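Local coordinates for protein malonyl CoA-ACP transacylase (Xanthomonas oryzae pv. oryzae, PDB 3K89) that probably transfers the malonyl group from malonyl-CoA to holo-acyl carrier protein, the step that supplies malonyl-ACP for fatty acid synthesis, at residues 37-40 with 45-48. Sequence-based numbering, arbitrary orientation.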
ATOM      1  N   GLU A  37      -8.878  -9.892  15.712  1.00 11.06           N
ATOM      2  CA  GLU A  37      -7.725 -10.780  15.538  1.00 12.07           C
ATOM      3  C   GLU A  37      -6.459  -9.974  15.225  1.00 11.68           C
ATOM      4  O   GLU A  37      -5.409 -10.181  15.827  1.00 12.16           O
ATOM      5  CB  GLU A  37      -8.043 -11.772  14.419  1.00 11.82           C
ATOM      6  CG  GLU A  37      -6.965 -12.812  14.115  1.00 13.48           C
ATOM      7  CD  GLU A  37      -7.377 -13.789  13.035  1.00 16.13           C
ATOM      8  OE1 GLU A  37      -8.604 -13.989  12.846  1.00 17.07           O
ATOM      9  OE2 GLU A  37      -6.462 -14.378  12.393  1.00 16.23           O
ATOM     10  N   ALA A  38      -6.588  -9.023  14.311  1.00 11.03           N
ATOM     11  CA  ALA A  38      -5.479  -8.149  13.960  1.00 10.80           C
ATOM     12  C   ALA A  38      -5.051  -7.322  15.169  1.00 11.39           C
ATOM     13  O   ALA A  38      -3.838  -7.135  15.402  1.00 11.77           O
ATOM     14  CB  ALA A  38      -5.883  -7.239  12.780  1.00 10.66           C
ATOM     15  N   SER A  39      -6.032  -6.846  15.944  1.00 11.85           N
ATOM     16  CA  SER A  39      -5.767  -5.970  17.099  1.00 12.79           C
ATOM     17  C   SER A  39      -4.912  -6.661  18.154  1.00 13.72           C
ATOM     18  O   SER A  39      -4.056  -6.026  18.783  1.00 14.12           O
ATOM     19  CB  SER A  39      -7.076  -5.498  17.734  1.00 12.43           C
ATOM     20  OG  SER A  39      -7.741  -4.590  16.868  1.00 13.06           O
ATOM     21  N   GLU A  40      -5.137  -7.958  18.344  1.00 14.65           N
ATOM     22  CA  GLU A  40      -4.287  -8.751  19.245  1.00 16.48           C
ATOM     23  C   GLU A  40      -2.808  -8.710  18.853  1.00 16.71           C
ATOM     24  O   GLU A  40      -1.929  -8.602  19.718  1.00 17.13           O
ATOM     25  CB  GLU A  40      -4.802 -10.196  19.362  1.00 17.18           C
ATOM     26  CG  GLU A  40      -6.107 -10.299  20.165  1.00 21.44           C
ATOM     27  CD  GLU A  40      -6.011  -9.611  21.538  1.00 27.88           C
ATOM     28  OE1 GLU A  40      -5.055  -9.911  22.300  1.00 29.55           O
ATOM     29  OE2 GLU A  40      -6.881  -8.760  21.845  1.00 30.25           O
ATOM     30  N   ASP A  45      -6.722  -1.573  19.742  1.00 15.44           N
ATOM     31  CA  ASP A  45      -8.064  -1.876  19.207  1.00 14.99           C
ATOM     32  C   ASP A  45      -8.250  -1.120  17.890  1.00 13.86           C
ATOM     33  O   ASP A  45      -8.611   0.064  17.867  1.00 14.11           O
ATOM     34  CB  ASP A  45      -9.179  -1.508  20.209  1.00 15.53           C
ATOM     35  CG  ASP A  45     -10.573  -1.988  19.773  1.00 17.24           C
ATOM     36  OD1 ASP A  45     -10.834  -2.192  18.561  1.00 16.03           O
ATOM     37  OD2 ASP A  45     -11.440  -2.150  20.666  1.00 19.56           O
ATOM     38  N   LEU A  46      -7.981  -1.819  16.789  1.00 12.65           N
ATOM     39  CA  LEU A  46      -8.008  -1.188  15.467  1.00 12.81           C
ATOM     40  C   LEU A  46      -9.411  -0.815  14.986  1.00 12.59           C
ATOM     41  O   LEU A  46      -9.575   0.158  14.245  1.00 12.41           O
ATOM     42  CB  LEU A  46      -7.337  -2.100  14.430  1.00 12.87           C
ATOM     43  CG  LEU A  46      -5.886  -2.429  14.746  1.00 11.88           C
ATOM     44  CD1 LEU A  46      -5.412  -3.683  13.979  1.00 10.10           C
ATOM     45  CD2 LEU A  46      -4.995  -1.233  14.468  1.00 12.12           C
ATOM     46  N   TRP A  47     -10.431  -1.576  15.389  1.00 13.26           N
ATOM     47  CA  TRP A  47     -11.789  -1.223  15.001  1.00 13.48           C
ATOM     48  C   TRP A  47     -12.241   0.051  15.720  1.00 13.52           C
ATOM     49  O   TRP A  47     -12.739   0.973  15.085  1.00 13.08           O
ATOM     50  CB  TRP A  47     -12.775  -2.382  15.239  1.00 13.42           C
ATOM     51  CG  TRP A  47     -14.139  -2.088  14.685  1.00 14.47           C
ATOM     52  CD1 TRP A  47     -15.278  -1.820  15.409  1.00 16.47           C
ATOM     53  CD2 TRP A  47     -14.508  -1.970  13.304  1.00 15.69           C
ATOM     54  NE1 TRP A  47     -16.330  -1.585  14.561  1.00 16.18           N
ATOM     55  CE2 TRP A  47     -15.894  -1.662  13.267  1.00 15.88           C
ATOM     56  CE3 TRP A  47     -13.817  -2.129  12.093  1.00 15.31           C
ATOM     57  CZ2 TRP A  47     -16.604  -1.499  12.067  1.00 14.16           C
ATOM     58  CZ3 TRP A  47     -14.521  -1.948  10.890  1.00 15.03           C
ATOM     59  CH2 TRP A  47     -15.901  -1.625  10.893  1.00 14.18           C
ATOM     60  N   ALA A  48     -11.980   0.129  17.025  1.00 13.97           N
ATOM     61  CA  ALA A  48     -12.358   1.326  17.793  1.00 14.61           C
ATOM     62  C   ALA A  48     -11.675   2.577  17.241  1.00 14.29           C
ATOM     63  O   ALA A  48     -12.309   3.615  17.070  1.00 14.25           O
ATOM     64  CB  ALA A  48     -12.017   1.153  19.257  1.00 14.31           C
TER
HETATM   65  O   HOH W   1     -10.545  -4.316  16.859  1.00 15.80           O
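Ser39 reaches from helix 30-42 to the first turn of helix 46-52, where its OG accepts a nearly straight hydrogen bond from Leu46 N (2.8 Å, 167° at the hydrogen). With chi1 at -70°, OG lies beside its own backbone N and anti to the carbonyl carbon; from there it also hydrogen-bonds Phe35 O, one turn back in its own helix, while the Leu46 N bond is the one that crosses between the helices. The tight part lies on the buried side. Leu46 CB passes 3.5 Å from Ser39 OG, and Leu46 CD1 points at helix 30-42 and meets Ala38 CB at 3.8 Å. The other side is looser and wetter. Asp45, an exposed residue whose CB points away from residues 37-40, is the N-cap of helix 46-52: its OD1 takes Ala48 N at 3.0 Å, approached from above the carboxylate plane. One water bridges the two helices here, donating to Ser39 OG (2.8 Å) and Asp45 OD1 (2.7 Å) and accepting from Trp47 N (3.1 Å). Ser39 OG, the water and Asp45 OD1 thus take the amides of Leu46, Trp47 and Ala48 in turn, all at the helix start. Trp47 swings back along helix 30-42 to meet Phe35 edge-to-face. Further inward, Ala38 packs on Ala70 and Ala113 and Leu46 on Pro66, placing the junction of helices 30-42 and 46-52 against helices 61-81 and 109-126.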